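Long-range contacts in Esterase/lipase (Uncultured bacterium, PDB 3K6K), which probably hydrolyses carboxylic ester bonds, as an alpha/beta-hydrolase esterase or lipase of the hormone-sensitive lipase type: residues V68-A74 with A112-D118; R54-L60 with T104-K108; T163-M167 with G180-L184. All coordinates share one frame; numbering follows the deposited sequence.

Contact 1. Residues V68-A74 with A112-D118; sequences VPCIRQA and ATLWSLD
Strands 68-74 and 113-117 pair as antiparallel neighbours in the central sheet of the alpha/beta hydrolase fold, and Arg72 and Trp115 meet on one face of the ladder. Ile71 with Ser116 and Gln73 with Leu114 are the hydrogen-bonded pairs; Leu114 N reaches Gln73 O at 2.7 Å, 171° at the hydrogen. Past the end of strand 113-117, Asp118 N still donates to Pro69 O (2.8 Å).

The aliphatic part of Arg72 lies over one face of the Trp115 indole: CD sits 3.6 Å from the centroid of the six-membered ring, 18° off its normal, a CH-pi contact. With CG anti to the backbone N (chi1 -175°), the arginine chain runs along the indole, pointing the same way. Cys70 comes at the ring edge instead, its SG 3.5 Å from Trp115 CE3, while Trp115 NE1 is hydrogen-bonded to His82 ND1. Farther along, Val68 CG1 presses tightly on Leu117 CD1 at 3.5 Å.

On the opposite face the Gln73 amide lies alongside Leu114 CD2. One water donates to Gln73 OE1 and accepts from Ser116 OG (2.6 Å), and Gln73 NE2 is hydrogen-bonded to Thr103 OG1. Such antiparallel pairing among the first strands, beside an otherwise parallel sheet, is typical of the alpha/beta hydrolase fold.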
ATOM      1  N   VAL A  68     -24.446 -12.966 -19.479  1.00 28.99           N
ATOM      2  CA  VAL A  68     -23.122 -12.502 -19.915  1.00 26.61           C
ATOM      3  C   VAL A  68     -22.193 -13.709 -20.046  1.00 25.57           C
ATOM      4  O   VAL A  68     -22.071 -14.501 -19.107  1.00 25.46           O
ATOM      5  CB  VAL A  68     -22.530 -11.545 -18.909  1.00 26.35           C
ATOM      6  CG1 VAL A  68     -21.270 -10.898 -19.492  1.00 26.21           C
ATOM      7  CG2 VAL A  68     -23.586 -10.552 -18.423  1.00 23.52           C
ATOM      8  N   PRO A  69     -21.573 -13.877 -21.217  1.00 25.15           N
ATOM      9  CA  PRO A  69     -20.736 -15.060 -21.484  1.00 25.62           C
ATOM     10  C   PRO A  69     -19.526 -15.079 -20.580  1.00 25.44           C
ATOM     11  O   PRO A  69     -18.955 -14.026 -20.289  1.00 24.00           O
ATOM     12  CB  PRO A  69     -20.276 -14.868 -22.961  1.00 25.81           C
ATOM     13  CG  PRO A  69     -21.273 -13.961 -23.538  1.00 26.63           C
ATOM     14  CD  PRO A  69     -21.645 -12.993 -22.391  1.00 25.36           C
ATOM     15  N   CYS A  70     -19.160 -16.256 -20.102  1.00 25.15           N
ATOM     16  CA  CYS A  70     -17.982 -16.329 -19.327  1.00 26.22           C
ATOM     17  C   CYS A  70     -17.310 -17.659 -19.449  1.00 24.93           C
ATOM     18  O   CYS A  70     -17.933 -18.638 -19.847  1.00 26.58           O
ATOM     19  CB  CYS A  70     -18.291 -15.966 -17.850  1.00 27.39           C
ATOM     20  SG  CYS A  70     -19.209 -17.213 -16.913  1.00 34.43           S
ATOM     21  N   ILE A  71     -16.030 -17.699 -19.121  1.00 24.13           N
ATOM     22  CA  ILE A  71     -15.336 -18.948 -18.997  1.00 24.25           C
ATOM     23  C   ILE A  71     -15.159 -19.218 -17.517  1.00 25.13           C
ATOM     24  O   ILE A  71     -14.465 -18.471 -16.821  1.00 26.88           O
ATOM     25  CB  ILE A  71     -13.962 -18.936 -19.704  1.00 24.58           C
ATOM     26  CG1 ILE A  71     -14.117 -18.679 -21.195  1.00 22.23           C
ATOM     27  CG2 ILE A  71     -13.167 -20.230 -19.405  1.00 19.46           C
ATOM     28  CD1 ILE A  71     -12.717 -18.524 -21.897  1.00 23.39           C
ATOM     29  N   ARG A  72     -15.806 -20.276 -17.042  1.00 25.09           N
ATOM     30  CA  ARG A  72     -15.693 -20.720 -15.677  1.00 25.08           C
ATOM     31  C   ARG A  72     -14.494 -21.638 -15.600  1.00 24.72           C
ATOM     32  O   ARG A  72     -14.246 -22.420 -16.539  1.00 24.96           O
ATOM     33  CB  ARG A  72     -16.976 -21.449 -15.285  1.00 25.93           C
ATOM     34  CG  ARG A  72     -17.047 -21.864 -13.839  1.00 27.42           C
ATOM     35  CD  ARG A  72     -18.379 -22.504 -13.440  1.00 32.74           C
ATOM     36  NE  ARG A  72     -18.406 -23.941 -13.683  1.00 36.72           N
ATOM     37  CZ  ARG A  72     -19.351 -24.541 -14.402  1.00 40.29           C
ATOM     38  NH1 ARG A  72     -20.354 -23.816 -14.927  1.00 39.88           N
ATOM     39  NH2 ARG A  72     -19.299 -25.863 -14.578  1.00 42.09           N
ATOM     40  N   GLN A  73     -13.749 -21.552 -14.495  1.00 23.95           N
ATOM     41  CA  GLN A  73     -12.422 -22.149 -14.395  1.00 22.87           C
ATOM     42  C   GLN A  73     -12.223 -22.660 -12.985  1.00 24.44           C
ATOM     43  O   GLN A  73     -12.481 -21.931 -11.986  1.00 24.14           O
ATOM     44  CB  GLN A  73     -11.320 -21.097 -14.742  1.00 22.84           C
ATOM     45  CG  GLN A  73     -11.620 -20.238 -15.966  1.00 18.78           C
ATOM     46  CD  GLN A  73     -10.587 -19.159 -16.330  1.00 18.48           C
ATOM     47  OE1 GLN A  73     -10.941 -18.172 -17.003  1.00 22.48           O
ATOM     48  NE2 GLN A  73      -9.332 -19.354 -15.963  1.00 11.69           N
ATOM     49  N   ALA A  74     -11.759 -23.895 -12.891  1.00 24.49           N
ATOM     50  CA  ALA A  74     -11.573 -24.561 -11.614  1.00 26.92           C
ATOM     51  C   ALA A  74     -10.906 -25.941 -11.752  1.00 29.35           C
ATOM     52  O   ALA A  74     -11.006 -26.618 -12.809  1.00 29.14           O
ATOM     53  CB  ALA A  74     -12.894 -24.722 -10.933  1.00 26.83           C
ATOM     54  N   ALA A 112     -10.445 -22.045  -5.901  1.00 26.49           N
ATOM     55  CA  ALA A 112     -11.682 -21.375  -6.171  1.00 25.06           C
ATOM     56  C   ALA A 112     -12.207 -21.730  -7.566  1.00 24.73           C
ATOM     57  O   ALA A 112     -11.485 -22.248  -8.459  1.00 24.43           O
ATOM     58  CB  ALA A 112     -11.475 -19.854  -6.083  1.00 24.17           C
ATOM     59  N   THR A 113     -13.469 -21.390  -7.754  1.00 23.85           N
ATOM     60  CA  THR A 113     -14.052 -21.394  -9.041  1.00 23.18           C
ATOM     61  C   THR A 113     -14.000 -19.958  -9.515  1.00 23.69           C
ATOM     62  O   THR A 113     -14.573 -19.065  -8.908  1.00 24.38           O
ATOM     63  CB  THR A 113     -15.491 -21.935  -8.998  1.00 22.72           C
ATOM     64  OG1 THR A 113     -15.474 -23.253  -8.424  1.00 21.79           O
ATOM     65  CG2 THR A 113     -16.109 -21.973 -10.380  1.00 20.47           C
ATOM     66  N   LEU A 114     -13.340 -19.735 -10.634  1.00 23.30           N
ATOM     67  CA  LEU A 114     -13.203 -18.394 -11.128  1.00 22.21           C
ATOM     68  C   LEU A 114     -14.077 -18.282 -12.374  1.00 23.32           C
ATOM     69  O   LEU A 114     -14.141 -19.201 -13.170  1.00 25.80           O
ATOM     70  CB  LEU A 114     -11.726 -18.116 -11.399  1.00 20.10           C
ATOM     71  CG  LEU A 114     -11.355 -16.771 -12.002  1.00 17.27           C
ATOM     72  CD1 LEU A 114      -9.930 -16.345 -11.539  1.00 13.26           C
ATOM     73  CD2 LEU A 114     -11.415 -16.877 -13.528  1.00 13.48           C
ATOM     74  N   TRP A 115     -14.739 -17.155 -12.550  1.00 23.16           N
ATOM     75  CA  TRP A 115     -15.676 -16.945 -13.633  1.00 22.77           C
ATOM     76  C   TRP A 115     -15.102 -15.725 -14.304  1.00 22.27           C
ATOM     77  O   TRP A 115     -15.229 -14.641 -13.757  1.00 22.38           O
ATOM     78  CB  TRP A 115     -17.043 -16.521 -13.081  1.00 21.98           C
ATOM     79  CG  TRP A 115     -17.685 -17.548 -12.190  1.00 23.55           C
ATOM     80  CD1 TRP A 115     -17.329 -17.859 -10.919  1.00 23.16           C
ATOM     81  CD2 TRP A 115     -18.796 -18.407 -12.523  1.00 23.40           C
ATOM     82  NE1 TRP A 115     -18.138 -18.847 -10.425  1.00 25.13           N
ATOM     83  CE2 TRP A 115     -19.052 -19.205 -11.388  1.00 23.91           C
ATOM     84  CE3 TRP A 115     -19.596 -18.580 -13.683  1.00 24.52           C
ATOM     85  CZ2 TRP A 115     -20.075 -20.196 -11.362  1.00 22.32           C
ATOM     86  CZ3 TRP A 115     -20.628 -19.535 -13.664  1.00 23.36           C
ATOM     87  CH2 TRP A 115     -20.861 -20.338 -12.496  1.00 22.76           C
ATOM     88  N   SER A 116     -14.470 -15.908 -15.462  1.00 21.47           N
ATOM     89  CA  SER A 116     -13.866 -14.798 -16.166  1.00 20.35           C
ATOM     90  C   SER A 116     -14.854 -14.206 -17.151  1.00 20.40           C
ATOM     91  O   SER A 116     -15.246 -14.835 -18.168  1.00 20.91           O
ATOM     92  CB  SER A 116     -12.519 -15.208 -16.808  1.00 20.38           C
ATOM     93  OG  SER A 116     -11.926 -14.100 -17.486  1.00 17.98           O
ATOM     94  N   LEU A 117     -15.290 -12.998 -16.845  1.00 19.67           N
ATOM     95  CA  LEU A 117     -16.423 -12.458 -17.551  1.00 20.30           C
ATOM     96  C   LEU A 117     -16.040 -11.965 -18.910  1.00 19.95           C
ATOM     97  O   LEU A 117     -15.048 -11.307 -19.020  1.00 19.92           O
ATOM     98  CB  LEU A 117     -17.031 -11.318 -16.760  1.00 19.97           C
ATOM     99  CG  LEU A 117     -18.370 -10.885 -17.307  1.00 22.05           C
ATOM    100  CD1 LEU A 117     -19.421 -11.857 -16.741  1.00 18.66           C
ATOM    101  CD2 LEU A 117     -18.686  -9.418 -16.973  1.00 23.05           C
ATOM    102  N   ASP A 118     -16.828 -12.284 -19.950  1.00 20.74           N
ATOM    103  CA  ASP A 118     -16.698 -11.602 -21.266  1.00 21.45           C
ATOM    104  C   ASP A 118     -17.590 -10.362 -21.331  1.00 21.44           C
ATOM    105  O   ASP A 118     -18.479 -10.258 -22.188  1.00 22.42           O
ATOM    106  CB  ASP A 118     -17.004 -12.568 -22.447  1.00 22.18           C
ATOM    107  CG  ASP A 118     -16.237 -12.234 -23.740  1.00 22.61           C
ATOM    108  OD1 ASP A 118     -15.924 -11.068 -24.071  1.00 24.07           O
ATOM    109  OD2 ASP A 118     -15.926 -13.192 -24.444  1.00 26.56           O
TER
HETATM  110  O   HOH W   1      -9.750 -15.425 -18.075  1.00 11.24           O

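Contact 2. Residues R54-L60 with T104-K108; sequences RAEGVEL and TQLAK. With SO4 (sulfate ion), chain E.
Two hydrogen bonds join the loop before strand 59-65 to helix 96-110, one at Thr104 and one at Lys108. Ala55 N donates to Thr104 OG1 at 3.0 Å, nearly straight at 165°. With chi1 at 53°, OG1 stands between the threonine's own N and carbonyl carbon, where it is also hydrogen-bonded to Leu100 O one helical turn back. Lys108, extended until it bends at chi4, brings NZ to 3.0 Å from Glu56 O, tilted 28° from the carbonyl plane.

Glu56 belongs to a type II beta turn from Ala55 to Val58, which leads the chain into the outermost strand at this end of the alpha/beta hydrolase sheet, and the helix packs against that turn.

Apolar contacts fill in between. The two methyls of Val58 divide their contacts: CG1 meets Thr104 CG2 at 3.8 Å, and CG2 lies against Thr104 O and Lys108 CB. Ala55 CB rests on Lys108 CD at 3.7 Å. A valine in place of Thr104 would probably leave the Ala55 N-H without its acceptor and the loop less firmly tied to the helix.

A sulfate, probably from the crystallisation liquor, accepts a hydrogen bond from Glu56 N to its O3 (3.0 Å); its O2 lies 3.3 Å from Lys108 CE.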
ATOM      1  N   ARG A  54      -1.135 -22.392 -19.233  1.00 32.45           N
ATOM      2  CA  ARG A  54      -2.350 -22.310 -18.421  1.00 31.39           C
ATOM      3  C   ARG A  54      -2.236 -23.342 -17.275  1.00 31.32           C
ATOM      4  O   ARG A  54      -1.584 -24.356 -17.425  1.00 31.89           O
ATOM      5  CB  ARG A  54      -3.581 -22.595 -19.285  1.00 30.75           C
ATOM      6  CG  ARG A  54      -3.715 -21.643 -20.439  1.00 29.28           C
ATOM      7  CD  ARG A  54      -4.722 -22.139 -21.402  1.00 33.23           C
ATOM      8  NE  ARG A  54      -4.869 -21.319 -22.619  1.00 32.39           N
ATOM      9  CZ  ARG A  54      -5.802 -21.555 -23.553  1.00 33.07           C
ATOM     10  NH1 ARG A  54      -6.656 -22.582 -23.407  1.00 32.19           N
ATOM     11  NH2 ARG A  54      -5.894 -20.777 -24.623  1.00 28.98           N
ATOM     12  N   ALA A  55      -2.815 -23.099 -16.114  1.00 30.09           N
ATOM     13  CA  ALA A  55      -2.491 -24.013 -15.030  1.00 29.89           C
ATOM     14  C   ALA A  55      -2.995 -25.443 -15.340  1.00 29.18           C
ATOM     15  O   ALA A  55      -4.099 -25.637 -15.870  1.00 27.68           O
ATOM     16  CB  ALA A  55      -2.987 -23.486 -13.685  1.00 29.50           C
ATOM     17  N   GLU A  56      -2.142 -26.418 -15.047  1.00 28.94           N
ATOM     18  CA  GLU A  56      -2.474 -27.807 -15.288  1.00 29.47           C
ATOM     19  C   GLU A  56      -3.653 -28.108 -14.414  1.00 28.10           C
ATOM     20  O   GLU A  56      -3.675 -27.722 -13.253  1.00 27.55           O
ATOM     21  CB  GLU A  56      -1.303 -28.731 -14.929  1.00 29.98           C
ATOM     22  CG  GLU A  56      -1.667 -30.255 -14.849  1.00 34.21           C
ATOM     23  CD  GLU A  56      -0.406 -31.152 -14.905  1.00 41.29           C
ATOM     24  OE1 GLU A  56      -0.512 -32.303 -15.397  1.00 44.27           O
ATOM     25  OE2 GLU A  56       0.700 -30.707 -14.471  1.00 40.30           O
ATOM     26  N   GLY A  57      -4.648 -28.769 -14.984  1.00 26.99           N
ATOM     27  CA  GLY A  57      -5.735 -29.309 -14.178  1.00 26.42           C
ATOM     28  C   GLY A  57      -6.880 -28.344 -13.997  1.00 25.70           C
ATOM     29  O   GLY A  57      -7.826 -28.650 -13.259  1.00 25.99           O
ATOM     30  N   VAL A  58      -6.783 -27.182 -14.619  1.00 23.66           N
ATOM     31  CA  VAL A  58      -7.845 -26.197 -14.579  1.00 22.29           C
ATOM     32  C   VAL A  58      -8.763 -26.410 -15.749  1.00 22.21           C
ATOM     33  O   VAL A  58      -8.394 -26.163 -16.844  1.00 21.63           O
ATOM     34  CB  VAL A  58      -7.368 -24.702 -14.507  1.00 20.62           C
ATOM     35  CG1 VAL A  58      -8.488 -23.816 -14.616  1.00 18.50           C
ATOM     36  CG2 VAL A  58      -6.696 -24.408 -13.259  1.00 19.72           C
ATOM     37  N   GLU A  59      -9.976 -26.842 -15.476  1.00 22.46           N
ATOM     38  CA  GLU A  59     -10.981 -27.153 -16.504  1.00 22.46           C
ATOM     39  C   GLU A  59     -11.684 -25.901 -16.929  1.00 22.32           C
ATOM     40  O   GLU A  59     -12.045 -25.045 -16.088  1.00 22.14           O
ATOM     41  CB  GLU A  59     -11.957 -28.251 -16.040  1.00 21.78           C
ATOM     42  CG  GLU A  59     -11.144 -29.526 -15.775  1.00 26.57           C
ATOM     43  CD  GLU A  59     -11.925 -30.758 -15.298  1.00 31.82           C
ATOM     44  OE1 GLU A  59     -11.370 -31.857 -15.513  1.00 35.09           O
ATOM     45  OE2 GLU A  59     -13.050 -30.670 -14.735  1.00 31.86           O
ATOM     46  N   LEU A  60     -11.860 -25.782 -18.241  1.00 21.73           N
ATOM     47  CA  LEU A  60     -12.445 -24.587 -18.798  1.00 22.14           C
ATOM     48  C   LEU A  60     -13.868 -24.797 -19.266  1.00 22.96           C
ATOM     49  O   LEU A  60     -14.111 -25.293 -20.381  1.00 22.17           O
ATOM     50  CB  LEU A  60     -11.585 -24.038 -19.954  1.00 21.26           C
ATOM     51  CG  LEU A  60     -10.157 -23.614 -19.677  1.00 22.58           C
ATOM     52  CD1 LEU A  60      -9.366 -23.206 -20.957  1.00 21.06           C
ATOM     53  CD2 LEU A  60     -10.138 -22.513 -18.579  1.00 22.17           C
ATOM     54  N   THR A 104      -6.235 -18.783 -14.692  1.00 18.61           N
ATOM     55  CA  THR A 104      -6.114 -20.191 -14.369  1.00 17.88           C
ATOM     56  C   THR A 104      -5.194 -20.363 -13.196  1.00 18.56           C
ATOM     57  O   THR A 104      -5.406 -21.263 -12.369  1.00 17.93           O
ATOM     58  CB  THR A 104      -5.624 -21.065 -15.565  1.00 17.57           C
ATOM     59  OG1 THR A 104      -4.413 -20.516 -16.090  1.00 15.75           O
ATOM     60  CG2 THR A 104      -6.704 -21.139 -16.691  1.00 16.03           C
ATOM     61  N   GLN A 105      -4.174 -19.513 -13.105  1.00 18.80           N
ATOM     62  CA  GLN A 105      -3.321 -19.526 -11.891  1.00 18.94           C
ATOM     63  C   GLN A 105      -4.135 -19.047 -10.686  1.00 18.95           C
ATOM     64  O   GLN A 105      -4.123 -19.685  -9.640  1.00 19.97           O
ATOM     65  CB  GLN A 105      -2.002 -18.717 -12.048  1.00 18.76           C
ATOM     66  CG  GLN A 105      -1.039 -19.204 -13.102  1.00 20.62           C
ATOM     67  CD  GLN A 105      -0.457 -20.601 -12.791  1.00 26.26           C
ATOM     68  OE1 GLN A 105       0.136 -21.287 -13.677  1.00 27.58           O
ATOM     69  NE2 GLN A 105      -0.619 -21.027 -11.546  1.00 23.16           N
ATOM     70  N   LEU A 106      -4.885 -17.956 -10.827  1.00 19.45           N
ATOM     71  CA  LEU A 106      -5.711 -17.499  -9.699  1.00 19.84           C
ATOM     72  C   LEU A 106      -6.587 -18.681  -9.233  1.00 21.46           C
ATOM     73  O   LEU A 106      -6.675 -18.957  -8.035  1.00 21.57           O
ATOM     74  CB  LEU A 106      -6.479 -16.252 -10.072  1.00 19.58           C
ATOM     75  CG  LEU A 106      -5.624 -15.024 -10.371  1.00 19.89           C
ATOM     76  CD1 LEU A 106      -6.471 -13.885 -10.976  1.00 14.76           C
ATOM     77  CD2 LEU A 106      -4.894 -14.577  -9.100  1.00 16.79           C
ATOM     78  N   ALA A 107      -7.238 -19.383 -10.169  1.00 21.76           N
ATOM     79  CA  ALA A 107      -8.142 -20.496  -9.805  1.00 22.39           C
ATOM     80  C   ALA A 107      -7.426 -21.680  -9.057  1.00 23.35           C
ATOM     81  O   ALA A 107      -7.846 -22.081  -7.987  1.00 23.18           O
ATOM     82  CB  ALA A 107      -8.900 -20.993 -11.051  1.00 21.55           C
ATOM     83  N   LYS A 108      -6.352 -22.211  -9.630  1.00 24.06           N
ATOM     84  CA  LYS A 108      -5.637 -23.297  -9.038  1.00 26.21           C
ATOM     85  C   LYS A 108      -5.069 -22.991  -7.623  1.00 27.60           C
ATOM     86  O   LYS A 108      -5.351 -23.735  -6.666  1.00 26.65           O
ATOM     87  CB  LYS A 108      -4.505 -23.732  -9.968  1.00 26.75           C
ATOM     88  CG  LYS A 108      -3.708 -24.914  -9.459  1.00 25.42           C
ATOM     89  CD  LYS A 108      -2.835 -25.442 -10.585  1.00 30.26           C
ATOM     90  CE  LYS A 108      -2.051 -26.694 -10.186  1.00 35.06           C
ATOM     91  NZ  LYS A 108      -2.830 -27.982 -10.422  1.00 37.78           N
TER
HETATM   92  S   SO4 E 323       1.125 -25.147 -13.252  1.00 37.05           S
HETATM   93  O1  SO4 E 323       1.830 -23.874 -13.212  1.00 37.59           O
HETATM   94  O2  SO4 E 323       0.074 -25.121 -12.215  1.00 38.70           O
HETATM   95  O3  SO4 E 323       0.642 -25.258 -14.635  1.00 38.43           O
HETATM   96  O4  SO4 E 323       1.973 -26.303 -13.007  1.00 37.07           O

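Contact 3. Residues T163-M167 with G180-L184; sequences TTASM and GLVML
Buried side-chain packing joins helix 158-172 to strand 180-184, with Leu181 and Met183 facing Thr163, Thr164 and Met167 near the middle of the protein. The short helix and strand segments run roughly antiparallel, at 148°, and their axes approach to 9.5 Å, so the layers meet mainly through side chains.

Leu181 reaches the helix with one branch. Its CD2 lies 3.5 Å from Met167 CG and equally close to the carbonyl oxygen of Thr163, touching two residues one helical turn apart. Leucine and methionine slide past each other in opposite directions, and Met167, bent at chi2 (-62°), carries its sulfur away from the strand after CG has made the contact.

These elements close the beta-alpha-beta unit made of strand 151-156, helix 158-172 and strand 180-184. Where strand 151-156 turns into the helix, a GxSxG sequence around Ser157 is consistent with the nucleophile elbow of this hydrolase family, and the Thr163 side chain touches that region.

Met183 touches both threonines. Its CG passes obliquely by Thr163 OG1 at 3.7 Å; farther out the chain bends at chi3 (-93°), and SD lies 3.3 Å from Thr164 OG1, the two side chains crossing at about a right angle. Both hydroxyl oxygens are buried here without a hydrogen-bonding partner in the model. From the neighbouring strand 243-248, Met243 also packs against Thr164, Leu181 and Met183.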
ATOM      1  N   THR A 163     -13.794  -3.660 -11.358  1.00 19.87           N
ATOM      2  CA  THR A 163     -13.988  -4.270 -10.064  1.00 18.61           C
ATOM      3  C   THR A 163     -14.379  -3.275  -8.961  1.00 19.16           C
ATOM      4  O   THR A 163     -15.175  -3.612  -8.110  1.00 18.00           O
ATOM      5  CB  THR A 163     -12.896  -5.257  -9.614  1.00 20.47           C
ATOM      6  OG1 THR A 163     -12.450  -4.956  -8.257  1.00 19.75           O
ATOM      7  CG2 THR A 163     -11.793  -5.371 -10.565  1.00 15.46           C
ATOM      8  N   THR A 164     -13.876  -2.044  -9.007  1.00 19.56           N
ATOM      9  CA  THR A 164     -14.405  -0.990  -8.144  1.00 18.99           C
ATOM     10  C   THR A 164     -15.766  -0.455  -8.593  1.00 19.06           C
ATOM     11  O   THR A 164     -16.778  -0.737  -7.905  1.00 18.88           O
ATOM     12  CB  THR A 164     -13.410   0.070  -7.888  1.00 18.71           C
ATOM     13  OG1 THR A 164     -12.365  -0.551  -7.166  1.00 19.86           O
ATOM     14  CG2 THR A 164     -13.998   1.199  -7.015  1.00 19.17           C
ATOM     15  N   ALA A 165     -15.801   0.268  -9.720  1.00 18.42           N
ATOM     16  CA  ALA A 165     -17.075   0.645 -10.399  1.00 17.90           C
ATOM     17  C   ALA A 165     -18.274  -0.326 -10.291  1.00 17.32           C
ATOM     18  O   ALA A 165     -19.303   0.023  -9.769  1.00 16.48           O
ATOM     19  CB  ALA A 165     -16.789   0.957 -11.841  1.00 18.63           C
ATOM     20  N   SER A 166     -18.148  -1.568 -10.746  1.00 18.34           N
ATOM     21  CA  SER A 166     -19.245  -2.555 -10.579  1.00 18.27           C
ATOM     22  C   SER A 166     -19.818  -2.684  -9.146  1.00 19.24           C
ATOM     23  O   SER A 166     -21.010  -3.003  -8.974  1.00 19.27           O
ATOM     24  CB  SER A 166     -18.796  -3.958 -11.019  1.00 18.41           C
ATOM     25  OG  SER A 166     -17.848  -4.538 -10.103  1.00 14.00           O
ATOM     26  N   MET A 167     -18.982  -2.463  -8.126  1.00 19.16           N
ATOM     27  CA  MET A 167     -19.443  -2.640  -6.753  1.00 19.73           C
ATOM     28  C   MET A 167     -20.108  -1.357  -6.256  1.00 21.28           C
ATOM     29  O   MET A 167     -21.064  -1.426  -5.450  1.00 20.51           O
ATOM     30  CB  MET A 167     -18.317  -3.122  -5.807  1.00 18.73           C
ATOM     31  CG  MET A 167     -17.854  -4.492  -6.163  1.00 17.65           C
ATOM     32  SD  MET A 167     -19.221  -5.701  -6.002  1.00 21.41           S
ATOM     33  CE  MET A 167     -19.604  -6.034  -7.767  1.00 12.22           C
ATOM     34  N   GLY A 180     -14.203  -9.326  -0.712  1.00 19.32           N
ATOM     35  CA  GLY A 180     -13.032  -8.442  -1.025  1.00 18.23           C
ATOM     36  C   GLY A 180     -12.883  -8.047  -2.507  1.00 17.66           C
ATOM     37  O   GLY A 180     -13.531  -8.588  -3.386  1.00 17.72           O
ATOM     38  N   LEU A 181     -12.056  -7.057  -2.778  1.00 16.94           N
ATOM     39  CA  LEU A 181     -11.772  -6.657  -4.108  1.00 15.83           C
ATOM     40  C   LEU A 181     -10.263  -6.845  -4.340  1.00 16.41           C
ATOM     41  O   LEU A 181      -9.460  -6.268  -3.562  1.00 17.29           O
ATOM     42  CB  LEU A 181     -12.152  -5.168  -4.254  1.00 15.97           C
ATOM     43  CG  LEU A 181     -13.617  -4.765  -3.936  1.00 13.24           C
ATOM     44  CD1 LEU A 181     -13.772  -3.292  -3.773  1.00 11.06           C
ATOM     45  CD2 LEU A 181     -14.578  -5.227  -5.014  1.00  8.40           C
ATOM     46  N   VAL A 182      -9.846  -7.636  -5.354  1.00 15.66           N
ATOM     47  CA  VAL A 182      -8.443  -7.603  -5.834  1.00 14.34           C
ATOM     48  C   VAL A 182      -8.235  -6.851  -7.151  1.00 15.71           C
ATOM     49  O   VAL A 182      -8.979  -7.040  -8.121  1.00 16.54           O
ATOM     50  CB  VAL A 182      -7.857  -8.972  -5.956  1.00 14.48           C
ATOM     51  CG1 VAL A 182      -6.355  -8.882  -6.269  1.00 11.44           C
ATOM     52  CG2 VAL A 182      -8.061  -9.746  -4.641  1.00 13.72           C
ATOM     53  N   MET A 183      -7.206  -6.010  -7.222  1.00 16.08           N
ATOM     54  CA  MET A 183      -6.934  -5.212  -8.433  1.00 15.77           C
ATOM     55  C   MET A 183      -5.449  -5.208  -8.843  1.00 16.49           C
ATOM     56  O   MET A 183      -4.573  -4.876  -8.066  1.00 17.26           O
ATOM     57  CB  MET A 183      -7.446  -3.758  -8.286  1.00 14.58           C
ATOM     58  CG  MET A 183      -8.953  -3.647  -8.055  1.00 13.10           C
ATOM     59  SD  MET A 183      -9.379  -1.961  -7.574  1.00 17.06           S
ATOM     60  CE  MET A 183      -9.320  -2.105  -5.797  1.00 12.44           C
ATOM     61  N   LEU A 184      -5.175  -5.572 -10.087  1.00 17.09           N
ATOM     62  CA  LEU A 184      -3.813  -5.728 -10.578  1.00 16.88           C
ATOM     63  C   LEU A 184      -3.611  -4.516 -11.503  1.00 16.91           C
ATOM     64  O   LEU A 184      -4.290  -4.436 -12.540  1.00 17.67           O
ATOM     65  CB  LEU A 184      -3.754  -7.073 -11.340  1.00 16.61           C
ATOM     66  CG  LEU A 184      -3.424  -8.389 -10.637  1.00 18.37           C
ATOM     67  CD1 LEU A 184      -3.616  -8.382  -9.106  1.00 16.72           C
ATOM     68  CD2 LEU A 184      -3.981  -9.689 -11.279  1.00 15.35           C
TER

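How the contacts relate
From the N terminus, the chain first passes the loop and edge strand of contact 2, then strand 68-74 of contact 1. Helix 96-110 returns to residues 54-60 and closes contact 2; strand 113-117 follows directly and closes contact 1, so the two loops cross. The two contacts also touch: Ala74 O probably accepts a hydrogen bond from Glu59 N, Gln73 packs on Thr104 and Leu114 on Leu106. Contact 1 joins two strands within the sheet, while contact 2 holds the loop leading into strand 59-65 against helix 96-110. Contact 3 opens only afterwards, in series, its centre about 16 Å from that of contact 1, and closes a shorter loop between helix 158-172 and strand 180-184 of the same sheet.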